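Local structure of chinitase A (Streptomyces coelicolor, 3EBV) at residues P150-M155 against G184-C189; G161-A166 against C207-G212. The protein probably hydrolyses internal linkages of chitin through this glycoside hydrolase family 18 catalytic domain, a TIM barrel within a longer secreted, multidomain protein. All coordinates share one frame; numbering follows the deposited sequence.

Contact 1 (P150-M155 against G184-C189); sequences PQTIDM and GTMLGC
M186, a selenomethionine, reaches from strand 186-187 to the short 3-10 turn that carries T152 and I153 and meets both residues with its side chain from CG outward. CG sets out beside the backbone N (chi1 -67°), and further bends at chi2 and chi3 bring SE alongside T152 and CE onto T152 and I153. SE lies 3.6 Å from T152 OG1, and CG is equally close to that oxygen, so the selenium chain wraps over the hydroxyl. The terminal methyl CE touches both T152 OG1 and I153 CG2, and its 3.4 Å to that CG2 is tight for two carbons. T152 OG1 sits between its own N and carbonyl carbon (chi1 56°) and is hydrogen-bonded to S183 OG, so this oxygen has a polar partner beside the apolar selenomethionine. The turn is braced from within: D154 OD2 turns its anti lone pair to Q151 N at 3.0 Å, and D154 N bonds to Q151 O at 2.9 Å. F201 and L205 of helix 199-210 also touch T152. The contact joins two loop regions of the TIM barrel, one following strand 145-148, the other following strand 175-179 and carrying the small antiparallel hairpin of 186-187 with 193-194.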
ATOM      1  N   PRO A 150      -5.852   1.106  -3.170  1.00  9.63           N
ATOM      2  CA  PRO A 150      -7.295   1.053  -3.462  1.00  8.41           C
ATOM      3  C   PRO A 150      -7.957  -0.182  -2.857  1.00  8.67           C
ATOM      4  O   PRO A 150      -7.279  -1.188  -2.617  1.00  9.54           O
ATOM      5  CB  PRO A 150      -7.332   0.879  -4.999  1.00  8.93           C
ATOM      6  CG  PRO A 150      -5.950   0.326  -5.372  1.00  9.33           C
ATOM      7  CD  PRO A 150      -4.999   0.983  -4.382  1.00 10.51           C
ATOM      8  N   GLN A 151      -9.268  -0.069  -2.642  1.00  8.65           N
ATOM      9  CA  GLN A 151     -10.103  -1.243  -2.398  1.00  9.16           C
ATOM     10  C   GLN A 151     -10.456  -1.880  -3.744  1.00  9.96           C
ATOM     11  O   GLN A 151     -10.281  -1.280  -4.831  1.00  9.80           O
ATOM     12  CB  GLN A 151     -11.353  -0.813  -1.632  1.00 10.53           C
ATOM     13  CG  GLN A 151     -11.007  -0.385  -0.211  1.00 11.73           C
ATOM     14  CD  GLN A 151     -12.241   0.046   0.525  1.00 15.94           C
ATOM     15  OE1 GLN A 151     -12.912  -0.776   1.159  1.00 17.09           O
ATOM     16  NE2 GLN A 151     -12.588   1.324   0.405  1.00 14.99           N
ATOM     17  N   THR A 152     -10.967  -3.130  -3.713  1.00  9.69           N
ATOM     18  CA  THR A 152     -11.192  -3.806  -4.978  1.00  9.51           C
ATOM     19  C   THR A 152     -12.190  -3.051  -5.874  1.00  9.43           C
ATOM     20  O   THR A 152     -12.074  -3.060  -7.101  1.00 10.38           O
ATOM     21  CB  THR A 152     -11.668  -5.269  -4.736  1.00 10.45           C
ATOM     22  OG1 THR A 152     -12.838  -5.241  -3.905  1.00 11.93           O
ATOM     23  CG2 THR A 152     -10.575  -6.068  -4.123  1.00 11.01           C
ATOM     24  N   ILE A 153     -13.181  -2.414  -5.261  1.00 11.28           N
ATOM     25  CA  ILE A 153     -14.183  -1.660  -6.043  1.00 13.40           C
ATOM     26  C   ILE A 153     -13.574  -0.488  -6.820  1.00 12.95           C
ATOM     27  O   ILE A 153     -14.202   0.034  -7.776  1.00 13.29           O
ATOM     28  CB  ILE A 153     -15.309  -1.089  -5.158  1.00 13.30           C
ATOM     29  CG1 ILE A 153     -14.742  -0.186  -4.046  1.00 14.56           C
ATOM     30  CG2 ILE A 153     -16.135  -2.236  -4.613  1.00 17.62           C
ATOM     31  CD1 ILE A 153     -15.813   0.488  -3.190  1.00 19.30           C
ATOM     32  N   ASP A 154     -12.351  -0.096  -6.445  1.00 11.96           N
ATOM     33  CA  ASP A 154     -11.706   1.068  -7.064  1.00 12.27           C
ATOM     34  C   ASP A 154     -10.874   0.725  -8.304  1.00 12.24           C
ATOM     35  O   ASP A 154     -10.390   1.650  -8.984  1.00 12.52           O
ATOM     36  CB  ASP A 154     -10.801   1.739  -6.038  1.00 11.77           C
ATOM     37  CG  ASP A 154     -11.561   2.268  -4.828  1.00 11.22           C
ATOM     38  OD1 ASP A 154     -12.585   2.950  -5.033  1.00 12.90           O
ATOM     39  OD2 ASP A 154     -11.129   1.992  -3.692  1.00 11.95           O
HETATM   40  N   MSE A 155     -10.674  -0.570  -8.587  1.00 11.21           N
HETATM   41  CA  MSE A 155      -9.829  -0.984  -9.714  1.00 11.10           C
HETATM   42  C   MSE A 155     -10.516  -2.064 -10.567  1.00 10.72           C
HETATM   43  O   MSE A 155      -9.833  -2.869 -11.214  1.00 10.48           O
HETATM   44  CB  MSE A 155      -8.486  -1.542  -9.223  1.00 11.24           C
HETATM   45  CG  MSE A 155      -7.697  -0.646  -8.243  1.00 10.51           C
HETATM   46 SE   MSE A 155      -6.920   0.939  -9.140  1.00 16.02          SE
HETATM   47  CE  MSE A 155      -5.527   0.065 -10.105  1.00 11.36           C
ATOM     48  N   GLY A 184     -16.428  -7.915  -1.088  1.00 11.35           N
ATOM     49  CA  GLY A 184     -17.436  -8.758  -1.701  1.00 11.08           C
ATOM     50  C   GLY A 184     -16.850  -9.399  -2.975  1.00 11.34           C
ATOM     51  O   GLY A 184     -15.696  -9.114  -3.390  1.00 10.91           O
ATOM     52  N   THR A 185     -17.651 -10.235  -3.619  1.00 11.07           N
ATOM     53  CA  THR A 185     -17.190 -10.833  -4.882  1.00 11.72           C
ATOM     54  C   THR A 185     -16.967  -9.727  -5.921  1.00 11.65           C
ATOM     55  O   THR A 185     -17.586  -8.644  -5.887  1.00 11.53           O
ATOM     56  CB  THR A 185     -18.162 -11.904  -5.420  1.00 12.11           C
ATOM     57  OG1 THR A 185     -19.442 -11.298  -5.609  1.00 14.24           O
ATOM     58  CG2 THR A 185     -18.262 -13.099  -4.452  1.00 12.68           C
HETATM   59  N   MSE A 186     -16.043 -10.010  -6.836  1.00 10.33           N
HETATM   60  CA  MSE A 186     -15.618  -9.061  -7.841  1.00 10.44           C
HETATM   61  C   MSE A 186     -15.428  -9.740  -9.183  1.00 10.38           C
HETATM   62  O   MSE A 186     -15.224 -10.953  -9.222  1.00 10.99           O
HETATM   63  CB  MSE A 186     -14.257  -8.471  -7.423  1.00 11.44           C
HETATM   64  CG  MSE A 186     -14.342  -7.603  -6.166  1.00 11.84           C
HETATM   65 SE   MSE A 186     -15.185  -5.877  -6.584  1.00 19.72          SE
HETATM   66  CE  MSE A 186     -16.130  -5.591  -4.869  1.00 14.24           C
ATOM     67  N   LEU A 187     -15.442  -8.970 -10.265  1.00 10.15           N
ATOM     68  CA  LEU A 187     -15.142  -9.542 -11.595  1.00 10.41           C
ATOM     69  C   LEU A 187     -13.629  -9.601 -11.805  1.00 10.64           C
ATOM     70  O   LEU A 187     -12.888  -8.661 -11.400  1.00 11.66           O
ATOM     71  CB  LEU A 187     -15.768  -8.721 -12.715  1.00 11.17           C
ATOM     72  CG  LEU A 187     -17.270  -8.568 -12.608  1.00 13.04           C
ATOM     73  CD1 LEU A 187     -17.742  -7.783 -13.822  1.00 17.83           C
ATOM     74  CD2 LEU A 187     -17.916  -9.941 -12.649  1.00 15.96           C
ATOM     75  N   GLY A 188     -13.143 -10.647 -12.462  1.00 10.11           N
ATOM     76  CA  GLY A 188     -11.761 -10.666 -12.907  1.00  9.75           C
ATOM     77  C   GLY A 188     -11.616 -10.125 -14.319  1.00 10.07           C
ATOM     78  O   GLY A 188     -12.611  -9.671 -14.927  1.00 10.89           O
ATOM     79  N   CYS A 189     -10.381 -10.145 -14.847  1.00 10.04           N
ATOM     80  CA  CYS A 189     -10.196  -9.563 -16.190  1.00 10.92           C
ATOM     81  C   CYS A 189     -10.895 -10.365 -17.288  1.00 11.45           C
ATOM     82  O   CYS A 189     -11.080  -9.880 -18.417  1.00 13.61           O
ATOM     83  CB  CYS A 189      -8.713  -9.441 -16.532  1.00 12.14           C
ATOM     84  SG  CYS A 189      -7.928 -11.078 -16.605  1.00 12.59           S
TER

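Contact 2 (G161-A166 against C207-G212); sequences GYFQTA and CIQLEG
F163 bridges helix 161-168 and the end of helix 199-210, its ring reaching I208, Q209 and G212. Before it in the helix, G161 offers its carbonyl O to two donors that arrive from opposite faces of the carbonyl plane: T165 N at 3.0 Å and T165 OG1 at 2.8 Å, the hydroxyl tilted 32° out of that plane. Y162 is turned elsewhere and hydrogen-bonds L120 O. At F163, CG lies anti to the backbone N (chi1 -152°), which extends the ring toward the other helix. The ring presents its edge, near its own plane, to I208 O, with CZ 3.8 Å away. CE1 meets the CG2 methyl of I208 at 4.0 Å, the two side chains crossing at a slant. CZ also comes within 3.8 Å of Q209 CA, and CE2 within 3.6 Å of G212 O, both oblique to the ring. Further along, T165 and A166 face other parts of the barrel: T165 touches helix 126-140, A166 strand 175-179. Across the two segments the contact is thus van der Waals in kind, a phenyl ring packed against backbone as much as side chain; the weakly positive C-H edge beside I208 O probably adds a slight electrostatic attraction.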
ATOM      1  N   GLY A 161     -11.934   5.544  -9.899  1.00 13.44           N
ATOM      2  CA  GLY A 161     -11.221   6.792  -9.543  1.00 12.81           C
ATOM      3  C   GLY A 161      -9.754   6.562  -9.241  1.00 11.43           C
ATOM      4  O   GLY A 161      -8.882   7.285  -9.758  1.00 12.15           O
ATOM      5  N   TYR A 162      -9.435   5.564  -8.405  1.00 10.72           N
ATOM      6  CA  TYR A 162      -8.034   5.196  -8.202  1.00 10.61           C
ATOM      7  C   TYR A 162      -7.322   4.801  -9.505  1.00  9.90           C
ATOM      8  O   TYR A 162      -6.176   5.158  -9.736  1.00 11.35           O
ATOM      9  CB  TYR A 162      -7.894   4.037  -7.181  1.00 10.25           C
ATOM     10  CG  TYR A 162      -7.772   4.463  -5.742  1.00  9.80           C
ATOM     11  CD1 TYR A 162      -8.906   4.700  -4.969  1.00  9.10           C
ATOM     12  CD2 TYR A 162      -6.511   4.588  -5.172  1.00 10.39           C
ATOM     13  CE1 TYR A 162      -8.787   5.096  -3.590  1.00  9.90           C
ATOM     14  CE2 TYR A 162      -6.366   4.939  -3.807  1.00 10.51           C
ATOM     15  CZ  TYR A 162      -7.520   5.197  -3.050  1.00 10.76           C
ATOM     16  OH  TYR A 162      -7.305   5.584  -1.733  1.00 12.61           O
ATOM     17  N   PHE A 163      -8.003   4.022 -10.363  1.00 10.20           N
ATOM     18  CA  PHE A 163      -7.364   3.506 -11.544  1.00  9.85           C
ATOM     19  C   PHE A 163      -7.038   4.688 -12.491  1.00  8.90           C
ATOM     20  O   PHE A 163      -5.918   4.763 -13.009  1.00 10.03           O
ATOM     21  CB  PHE A 163      -8.262   2.436 -12.211  1.00 10.75           C
ATOM     22  CG  PHE A 163      -7.503   1.396 -13.004  1.00 10.51           C
ATOM     23  CD1 PHE A 163      -7.937   0.045 -12.991  1.00 11.28           C
ATOM     24  CD2 PHE A 163      -6.372   1.716 -13.746  1.00 11.74           C
ATOM     25  CE1 PHE A 163      -7.227  -0.942 -13.763  1.00 12.25           C
ATOM     26  CE2 PHE A 163      -5.658   0.733 -14.516  1.00 12.71           C
ATOM     27  CZ  PHE A 163      -6.125  -0.603 -14.505  1.00 11.55           C
ATOM     28  N   GLN A 164      -8.009   5.587 -12.670  1.00 11.19           N
ATOM     29  CA  GLN A 164      -7.789   6.747 -13.561  1.00 11.35           C
ATOM     30  C   GLN A 164      -6.626   7.590 -13.036  1.00 10.37           C
ATOM     31  O   GLN A 164      -5.778   8.019 -13.800  1.00 11.63           O
ATOM     32  CB  GLN A 164      -9.031   7.610 -13.624  1.00 13.05           C
ATOM     33  CG  GLN A 164      -8.918   8.733 -14.664  1.00 16.52           C
ATOM     34  CD  GLN A 164      -8.652   8.229 -16.048  1.00 21.75           C
ATOM     35  OE1 GLN A 164      -7.508   8.351 -16.584  1.00 22.35           O
ATOM     36  NE2 GLN A 164      -9.693   7.627 -16.655  1.00 20.47           N
ATOM     37  N   THR A 165      -6.594   7.778 -11.708  1.00  9.70           N
ATOM     38  CA  THR A 165      -5.519   8.567 -11.088  1.00 10.47           C
ATOM     39  C   THR A 165      -4.186   7.903 -11.317  1.00 10.56           C
ATOM     40  O   THR A 165      -3.198   8.522 -11.742  1.00 10.98           O
ATOM     41  CB  THR A 165      -5.776   8.807  -9.595  1.00 11.16           C
ATOM     42  OG1 THR A 165      -7.060   9.418  -9.429  1.00 10.75           O
ATOM     43  CG2 THR A 165      -4.676   9.727  -8.963  1.00 12.37           C
ATOM     44  N   ALA A 166      -4.127   6.590 -11.017  1.00  9.98           N
ATOM     45  CA  ALA A 166      -2.905   5.835 -11.198  1.00 10.35           C
ATOM     46  C   ALA A 166      -2.352   5.960 -12.638  1.00 10.45           C
ATOM     47  O   ALA A 166      -1.144   6.191 -12.854  1.00 12.29           O
ATOM     48  CB  ALA A 166      -3.171   4.362 -10.829  1.00 10.24           C
ATOM     49  N   CYS A 207      -4.803  -9.140 -12.848  1.00  9.54           N
ATOM     50  CA  CYS A 207      -4.820  -9.115 -14.324  1.00 10.12           C
ATOM     51  C   CYS A 207      -5.498  -7.847 -14.877  1.00 10.61           C
ATOM     52  O   CYS A 207      -5.098  -7.325 -15.926  1.00 10.44           O
ATOM     53  CB  CYS A 207      -5.594 -10.381 -14.763  1.00 10.86           C
ATOM     54  SG  CYS A 207      -5.897 -10.530 -16.528  1.00 14.70           S
ATOM     55  N   ILE A 208      -6.544  -7.348 -14.221  1.00  9.06           N
ATOM     56  CA  ILE A 208      -7.225  -6.156 -14.742  1.00  8.88           C
ATOM     57  C   ILE A 208      -6.207  -4.990 -14.772  1.00  8.75           C
ATOM     58  O   ILE A 208      -6.197  -4.189 -15.720  1.00 10.37           O
ATOM     59  CB  ILE A 208      -8.427  -5.741 -13.843  1.00  9.47           C
ATOM     60  CG1 ILE A 208      -9.461  -6.865 -13.731  1.00 10.46           C
ATOM     61  CG2 ILE A 208      -9.097  -4.471 -14.360  1.00 10.58           C
ATOM     62  CD1 ILE A 208     -10.502  -6.585 -12.661  1.00 10.30           C
ATOM     63  N   GLN A 209      -5.382  -4.881 -13.718  1.00  8.85           N
ATOM     64  CA  GLN A 209      -4.344  -3.824 -13.672  1.00  9.01           C
ATOM     65  C   GLN A 209      -3.254  -4.062 -14.717  1.00  9.53           C
ATOM     66  O   GLN A 209      -2.846  -3.116 -15.428  1.00 10.32           O
ATOM     67  CB  GLN A 209      -3.746  -3.781 -12.264  1.00  8.33           C
ATOM     68  CG  GLN A 209      -4.790  -3.347 -11.245  1.00 10.05           C
ATOM     69  CD  GLN A 209      -4.343  -3.498  -9.801  1.00  9.26           C
ATOM     70  OE1 GLN A 209      -3.180  -3.289  -9.472  1.00 10.26           O
ATOM     71  NE2 GLN A 209      -5.290  -3.869  -8.947  1.00 10.59           N
ATOM     72  N   LEU A 210      -2.780  -5.306 -14.802  1.00  9.68           N
ATOM     73  CA  LEU A 210      -1.672  -5.670 -15.705  1.00 10.36           C
ATOM     74  C   LEU A 210      -2.050  -5.546 -17.179  1.00 11.22           C
ATOM     75  O   LEU A 210      -1.156  -5.309 -18.010  1.00 12.23           O
ATOM     76  CB  LEU A 210      -1.132  -7.067 -15.394  1.00  9.88           C
ATOM     77  CG  LEU A 210      -0.554  -7.244 -13.976  1.00 10.74           C
ATOM     78  CD1 LEU A 210      -0.575  -8.714 -13.542  1.00 12.30           C
ATOM     79  CD2 LEU A 210       0.882  -6.644 -13.954  1.00 11.40           C
ATOM     80  N   GLU A 211      -3.323  -5.750 -17.488  1.00 10.75           N
ATOM     81  CA  GLU A 211      -3.826  -5.594 -18.864  1.00 13.25           C
ATOM     82  C   GLU A 211      -4.394  -4.201 -19.106  1.00 12.94           C
ATOM     83  O   GLU A 211      -4.794  -3.897 -20.248  1.00 15.26           O
ATOM     84  CB  GLU A 211      -4.900  -6.678 -19.182  1.00 12.70           C
ATOM     85  CG  GLU A 211      -4.354  -8.096 -19.105  1.00 14.42           C
ATOM     86  CD  GLU A 211      -5.383  -9.153 -19.549  1.00 16.82           C
ATOM     87  OE1 GLU A 211      -6.608  -8.831 -19.624  1.00 18.92           O
ATOM     88  OE2 GLU A 211      -4.931 -10.309 -19.801  1.00 20.59           O
ATOM     89  N   GLY A 212      -4.455  -3.343 -18.070  1.00 12.38           N
ATOM     90  CA  GLY A 212      -5.165  -2.093 -18.180  1.00 12.08           C
ATOM     91  C   GLY A 212      -4.281  -0.850 -18.171  1.00 11.73           C
ATOM     92  O   GLY A 212      -4.779   0.240 -17.931  1.00 14.10           O
TER

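Contacts 1 and 2 are neighbours, their centres about 11 Å apart, and their segments alternate along the chain. The covalent tie is the disulfide C189-C207, SG to SG 2.1 Å, which fastens the segment after the 186-187 hairpin strand to helix 199-210. I208, a partner of the phenyl ring in contact 2, also packs against that segment, with CD1 3.4 Å from L187 O. Separately, M155 SE approaches F163 N at 3.5 Å. Helix 199-210 is common ground, since its L205 touches both T152 and M186. Contact 1 joins the loops after two successive barrel strands, contact 2 the helices that follow them. Q151 touches E121, just after strand 115-120, so loop 150-155 probably borders the catalytic end of the barrel, as in family 18 relatives.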